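Local structure of UL18 protein (Human herpesvirus 5, 3D2U) at residues K148-I151 and D152-K156; G161-T164 and I165-Y169. The protein binds the host inhibitory receptor LILRB1 as a viral class I MHC mimic, modulating natural killer cell activity and helping to protect infected cells from killing. The protein carries 4 engineered substitutions. All coordinates share one frame; numbering follows the deposited sequence.

Interaction 1 (K148-I151 and D152-K156); sequences KTYI and DGKIK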
ATOM      1  N   LYS A 148      -7.001  28.672  -8.920  1.00 41.82           N
ATOM      2  CA  LYS A 148      -7.968  28.276  -9.940  1.00 28.13           C
ATOM      3  C   LYS A 148      -7.959  29.086 -11.223  1.00 35.00           C
ATOM      4  O   LYS A 148      -7.901  28.527 -12.316  1.00 51.50           O
ATOM      5  CB  LYS A 148      -9.385  28.267  -9.350  1.00 42.99           C
ATOM      6  CG  LYS A 148     -10.503  28.123 -10.385  1.00 38.17           C
ATOM      7  CD  LYS A 148     -11.777  27.635  -9.721  1.00 47.89           C
ATOM      8  CE  LYS A 148     -12.930  27.518 -10.703  1.00 53.39           C
ATOM      9  NZ  LYS A 148     -14.123  26.936 -10.027  1.00 50.15           N
ATOM     10  N   THR A 149      -8.022  30.404 -11.117  1.00 55.58           N
ATOM     11  CA  THR A 149      -8.031  31.179 -12.345  1.00 49.58           C
ATOM     12  C   THR A 149      -6.732  31.000 -13.141  1.00 47.52           C
ATOM     13  O   THR A 149      -6.765  30.989 -14.373  1.00 45.98           O
ATOM     14  CB  THR A 149      -8.347  32.675 -12.081  1.00 46.18           C
ATOM     15  OG1 THR A 149      -7.445  33.191 -11.102  1.00 48.64           O
ATOM     16  CG2 THR A 149      -9.798  32.827 -11.581  1.00 47.32           C
ATOM     17  N   TYR A 150      -5.595  30.835 -12.465  1.00 40.93           N
ATOM     18  CA  TYR A 150      -4.345  30.618 -13.200  1.00 37.44           C
ATOM     19  C   TYR A 150      -4.386  29.259 -13.910  1.00 40.08           C
ATOM     20  O   TYR A 150      -4.061  29.160 -15.092  1.00 53.67           O
ATOM     21  CB  TYR A 150      -3.128  30.655 -12.275  1.00 45.69           C
ATOM     22  CG  TYR A 150      -1.843  30.136 -12.922  1.00 43.51           C
ATOM     23  CD1 TYR A 150      -0.992  30.982 -13.645  1.00 48.81           C
ATOM     24  CD2 TYR A 150      -1.481  28.794 -12.803  1.00 40.88           C
ATOM     25  CE1 TYR A 150       0.193  30.496 -14.230  1.00 40.68           C
ATOM     26  CE2 TYR A 150      -0.306  28.298 -13.381  1.00 43.83           C
ATOM     27  CZ  TYR A 150       0.523  29.147 -14.089  1.00 41.14           C
ATOM     28  OH  TYR A 150       1.673  28.637 -14.639  1.00 45.52           O
ATOM     29  N   ILE A 151      -4.789  28.214 -13.193  1.00 41.04           N
ATOM     30  CA  ILE A 151      -4.851  26.883 -13.795  1.00 48.14           C
ATOM     31  C   ILE A 151      -5.846  26.854 -14.966  1.00 50.90           C
ATOM     32  O   ILE A 151      -5.510  26.390 -16.051  1.00 44.96           O
ATOM     33  CB  ILE A 151      -5.218  25.797 -12.735  1.00 42.54           C
ATOM     34  CG1 ILE A 151      -4.172  25.781 -11.609  1.00 34.35           C
ATOM     35  CG2 ILE A 151      -5.239  24.409 -13.372  1.00 27.79           C
ATOM     36  CD1 ILE A 151      -2.747  25.504 -12.084  1.00 68.85           C
ATOM     37  N   ASP A 152      -7.053  27.375 -14.756  1.00 42.84           N
ATOM     38  CA  ASP A 152      -8.071  27.412 -15.809  1.00 48.08           C
ATOM     39  C   ASP A 152      -7.576  28.182 -17.021  1.00 56.90           C
ATOM     40  O   ASP A 152      -7.920  27.861 -18.166  1.00 53.75           O
ATOM     41  CB  ASP A 152      -9.355  28.049 -15.280  1.00 38.02           C
ATOM     42  CG  ASP A 152     -10.100  27.133 -14.343  1.00 42.44           C
ATOM     43  OD1 ASP A 152      -9.519  26.096 -13.966  1.00 47.75           O
ATOM     44  OD2 ASP A 152     -11.252  27.437 -13.977  1.00 50.15           O
ATOM     45  N   GLY A 153      -6.762  29.200 -16.756  1.00 49.37           N
ATOM     46  CA  GLY A 153      -6.203  30.004 -17.826  1.00 40.10           C
ATOM     47  C   GLY A 153      -5.176  29.215 -18.610  1.00 43.93           C
ATOM     48  O   GLY A 153      -5.073  29.365 -19.827  1.00 54.85           O
ATOM     49  N   LYS A 154      -4.402  28.379 -17.923  1.00 50.26           N
ATOM     50  CA  LYS A 154      -3.402  27.570 -18.609  1.00 36.52           C
ATOM     51  C   LYS A 154      -4.088  26.493 -19.424  1.00 48.43           C
ATOM     52  O   LYS A 154      -3.714  26.238 -20.570  1.00 44.51           O
ATOM     53  CB  LYS A 154      -2.428  26.918 -17.625  1.00 45.38           C
ATOM     54  CG  LYS A 154      -1.322  27.833 -17.146  1.00 47.13           C
ATOM     55  CD  LYS A 154      -0.779  28.687 -18.279  1.00 51.61           C
ATOM     56  CE  LYS A 154       0.552  29.328 -17.923  1.00 48.31           C
ATOM     57  NZ  LYS A 154       1.673  28.683 -18.664  1.00 51.40           N
ATOM     58  N   ILE A 155      -5.096  25.866 -18.826  1.00 41.88           N
ATOM     59  CA  ILE A 155      -5.841  24.822 -19.504  1.00 41.19           C
ATOM     60  C   ILE A 155      -6.606  25.401 -20.693  1.00 58.81           C
ATOM     61  O   ILE A 155      -6.572  24.832 -21.787  1.00 62.94           O
ATOM     62  CB  ILE A 155      -6.835  24.110 -18.540  1.00 54.63           C
ATOM     63  CG1 ILE A 155      -6.059  23.349 -17.457  1.00 43.00           C
ATOM     64  CG2 ILE A 155      -7.715  23.134 -19.316  1.00 31.87           C
ATOM     65  CD1 ILE A 155      -6.929  22.806 -16.325  1.00 36.92           C
ATOM     66  N   LYS A 156      -7.278  26.537 -20.504  1.00 49.60           N
ATOM     67  CA  LYS A 156      -8.032  27.110 -21.617  1.00 49.85           C
ATOM     68  C   LYS A 156      -7.130  27.526 -22.770  1.00 39.19           C
ATOM     69  O   LYS A 156      -7.541  27.556 -23.922  1.00 56.35           O
ATOM     70  CB  LYS A 156      -8.865  28.318 -21.177  1.00 53.52           C
ATOM     71  CG  LYS A 156     -10.024  28.545 -22.134  1.00 57.63           C
ATOM     72  CD  LYS A 156     -10.920  29.699 -21.752  1.00 56.92           C
ATOM     73  CE  LYS A 156     -12.092  29.775 -22.720  1.00 50.41           C
ATOM     74  NZ  LYS A 156     -12.145  31.104 -23.384  1.00 62.07           N
TER

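Interaction 2 (G161-T164 and I165-Y169); sequences GDTT and IQRNY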
ATOM      1  N   GLY A 161      -4.345  22.507 -31.646  1.00 61.87           N
ATOM      2  CA  GLY A 161      -3.218  22.058 -32.448  1.00 39.81           C
ATOM      3  C   GLY A 161      -2.089  21.373 -31.697  1.00 58.12           C
ATOM      4  O   GLY A 161      -1.370  20.561 -32.275  1.00 59.05           O
ATOM      5  N   ASP A 162      -1.904  21.706 -30.425  1.00 53.20           N
ATOM      6  CA  ASP A 162      -0.880  21.039 -29.624  1.00 52.34           C
ATOM      7  C   ASP A 162      -1.550  19.770 -29.091  1.00 60.63           C
ATOM      8  O   ASP A 162      -0.887  18.769 -28.819  1.00 56.26           O
ATOM      9  CB  ASP A 162      -0.404  21.938 -28.468  1.00 50.62           C
ATOM     10  CG  ASP A 162       0.898  22.683 -28.787  1.00 69.73           C
ATOM     11  OD1 ASP A 162       1.399  22.555 -29.921  1.00 72.01           O
ATOM     12  OD2 ASP A 162       1.421  23.394 -27.897  1.00 65.18           O
ATOM     13  N   THR A 163      -2.879  19.827 -28.983  1.00 44.28           N
ATOM     14  CA  THR A 163      -3.691  18.715 -28.500  1.00 44.51           C
ATOM     15  C   THR A 163      -3.829  17.585 -29.508  1.00 53.52           C
ATOM     16  O   THR A 163      -3.696  16.405 -29.171  1.00 64.90           O
ATOM     17  CB  THR A 163      -5.108  19.187 -28.140  1.00 51.04           C
ATOM     18  OG1 THR A 163      -5.060  19.919 -26.912  1.00 65.49           O
ATOM     19  CG2 THR A 163      -6.063  18.000 -28.003  1.00 34.24           C
ATOM     20  N   THR A 164      -4.128  17.949 -30.746  1.00 58.53           N
ATOM     21  CA  THR A 164      -4.282  16.954 -31.795  1.00 48.58           C
ATOM     22  C   THR A 164      -3.006  16.137 -31.944  1.00 58.19           C
ATOM     23  O   THR A 164      -3.075  14.920 -32.110  1.00 56.00           O
ATOM     24  CB  THR A 164      -4.598  17.619 -33.130  1.00 61.54           C
ATOM     25  OG1 THR A 164      -3.682  18.705 -33.334  1.00 56.00           O
ATOM     26  CG2 THR A 164      -6.037  18.130 -33.141  1.00 55.04           C
ATOM     27  N   ILE A 165      -1.841  16.782 -31.880  1.00 40.20           N
ATOM     28  CA  ILE A 165      -0.619  16.003 -32.028  1.00 58.18           C
ATOM     29  C   ILE A 165      -0.512  14.987 -30.888  1.00 64.65           C
ATOM     30  O   ILE A 165      -0.015  13.876 -31.099  1.00 53.55           O
ATOM     31  CB  ILE A 165       0.678  16.886 -32.120  1.00 46.62           C
ATOM     32  CG1 ILE A 165       1.553  16.711 -30.877  1.00 41.24           C
ATOM     33  CG2 ILE A 165       0.321  18.339 -32.358  1.00 48.10           C
ATOM     34  CD1 ILE A 165       2.486  15.518 -30.944  1.00 58.73           C
ATOM     35  N   GLN A 166      -0.975  15.340 -29.687  1.00 48.22           N
ATOM     36  CA  GLN A 166      -0.918  14.370 -28.596  1.00 44.06           C
ATOM     37  C   GLN A 166      -1.860  13.213 -28.944  1.00 43.78           C
ATOM     38  O   GLN A 166      -1.519  12.051 -28.728  1.00 51.51           O
ATOM     39  CB  GLN A 166      -1.319  14.992 -27.241  1.00 36.88           C
ATOM     40  CG  GLN A 166      -0.307  15.973 -26.627  1.00 44.71           C
ATOM     41  CD  GLN A 166       1.121  15.423 -26.506  1.00 49.67           C
ATOM     42  OE1 GLN A 166       2.071  16.037 -26.992  1.00 54.06           O
ATOM     43  NE2 GLN A 166       1.273  14.279 -25.850  1.00 40.18           N
ATOM     44  N   ARG A 167      -3.031  13.534 -29.501  1.00 41.00           N
ATOM     45  CA  ARG A 167      -4.018  12.515 -29.873  1.00 49.21           C
ATOM     46  C   ARG A 167      -3.523  11.590 -30.987  1.00 52.04           C
ATOM     47  O   ARG A 167      -3.798  10.389 -30.973  1.00 48.09           O
ATOM     48  CB  ARG A 167      -5.333  13.164 -30.334  1.00 52.87           C
ATOM     49  CG  ARG A 167      -6.450  12.161 -30.634  1.00 49.24           C
ATOM     50  CD  ARG A 167      -7.536  12.719 -31.563  1.00 47.13           C
ATOM     51  NE  ARG A 167      -8.089  13.997 -31.118  1.00 58.05           N
ATOM     52  CZ  ARG A 167      -7.782  15.176 -31.653  1.00 62.59           C
ATOM     53  NH1 ARG A 167      -6.924  15.252 -32.661  1.00 59.99           N
ATOM     54  NH2 ARG A 167      -8.344  16.284 -31.186  1.00 58.14           N
ATOM     55  N   ASN A 168      -2.801  12.154 -31.954  1.00 45.99           N
ATOM     56  CA  ASN A 168      -2.292  11.372 -33.077  1.00 50.41           C
ATOM     57  C   ASN A 168      -1.147  10.462 -32.661  1.00 50.83           C
ATOM     58  O   ASN A 168      -0.918   9.429 -33.278  1.00 57.03           O
ATOM     59  CB  ASN A 168      -1.843  12.279 -34.234  1.00 52.03           C
ATOM     60  CG  ASN A 168      -3.012  12.955 -34.948  1.00 58.44           C
ATOM     61  OD1 ASN A 168      -4.136  12.444 -34.965  1.00 50.20           O
ATOM     62  ND2 ASN A 168      -2.742  14.105 -35.556  1.00 41.41           N
ATOM     63  N   TYR A 169      -0.414  10.849 -31.626  1.00 58.37           N
ATOM     64  CA  TYR A 169       0.669  10.008 -31.140  1.00 45.19           C
ATOM     65  C   TYR A 169      -0.010   8.801 -30.486  1.00 60.26           C
ATOM     66  O   TYR A 169       0.366   7.652 -30.728  1.00 50.15           O
ATOM     67  CB  TYR A 169       1.537  10.776 -30.125  1.00 39.15           C
ATOM     68  CG  TYR A 169       2.284   9.878 -29.166  1.00 48.28           C
ATOM     69  CD1 TYR A 169       3.420   9.164 -29.570  1.00 63.26           C
ATOM     70  CD2 TYR A 169       1.815   9.687 -27.867  1.00 46.13           C
ATOM     71  CE1 TYR A 169       4.065   8.275 -28.694  1.00 50.46           C
ATOM     72  CE2 TYR A 169       2.443   8.810 -26.994  1.00 40.99           C
ATOM     73  CZ  TYR A 169       3.564   8.101 -27.409  1.00 56.31           C
ATOM     74  OH  TYR A 169       4.159   7.202 -26.547  1.00 46.21           O
TER

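Interaction 1 (K148-I151 and D152-K156)
K154 lies over one face of the Y150 ring, its CG 4.1 Å from the ring centroid and shifted toward the rim, a CH-pi contact made one helical turn apart. Further out, K154 CE reaches Y150 OH at 3.5 Å, so the lysine methylenes follow the ring from its face to its hydroxyl. The ring stands here because its CG is anti to the backbone N (chi1 167°), while the bend at chi2 (-41°) carries the lysine chain across that face. On another side of the helix the carboxylate of D152 rests against the extended chain of K148: OD2 is 3.7 Å from CE, but 4.9 Å from NZ, too far for a salt bridge. OD1 is hydrogen-bonded by the hydroxyl of Y139. I151 CG2 meets I155 CD1 at 3.8 Å, an apolar contact one turn apart. Successive i to i+4 backbone bonds run beneath these pairs, from D152 N to K148 O through I155 N to I151 O. This is the short first segment of the alpha-2 helical wall of an MHC class I platform. Y150 packs on A87 and L88 of helix 62-88, while I151 packs on L124 and I155 on M125 of strand 122-127.

Interaction 2 (G161-T164 and I165-Y169)
R167 starts with CG anti to its backbone N (chi1 -175°) and then bends at chi3 (-52°), which folds the guanidinium back toward T164. The threonine's CG2, anti to its own carbonyl carbon, meets the edge of that guanidinium near its plane, 3.0 Å from R167 NH1, a tight approach, with R167 NH2 next at 3.5 Å. The same rotation (chi1 48°) puts T164 OG1 between the backbone N and the carbonyl carbon, where it is hydrogen-bonded with the carbonyl oxygen of E160 in the preceding turn. T163 CG2 approaches the guanidinium more distantly and obliquely, 4.3 Å from R167 NH2, and T163 OG1 is hydrogen-bonded with the indole NE1 of W134. Backbone bonds of the alpha-helical i to i+4 type tie the two segments: R167 N to T163 O at 3.0 Å and N168 N to T164 O at 2.8 Å. The helix belongs to the alpha-2 wall of the class I groove, and its sides are used differently. D162, I165, Q166 and Y169 pack on apolar side chains of the bound peptide, and Q166 NE2 is hydrogen-bonded to OE2 of E115 on strand 110-119 of the groove floor. Within the helix, Q166 CG lies 3.6 Å from D162 O, one turn back. The N168 side chain, on a different side, leans back over the carbonyl that its own backbone N engages, with N168 CG 3.5 Å from T164 O.

In the fold
Interaction 1 closes before interaction 2 opens, and the two occupy consecutive helices, 148-156 and 161-171, of the alpha-2 half of the class I platform. Their centres are 20 Å apart and their nearest atoms about 7 Å apart, without touching. W134 is a neighbour of both: I155 of interaction 1 packs on it and T163 OG1 of interaction 2 is hydrogen-bonded to its NE1. Both helices border the peptide groove above the antiparallel sheet that floors the platform. Interaction 2 faces the peptide with four residues, whereas in interaction 1 one residue, K154, comes within its reach. A wall of helices in series beside a bound peptide is consistent with the class I architecture that the viral protein shares.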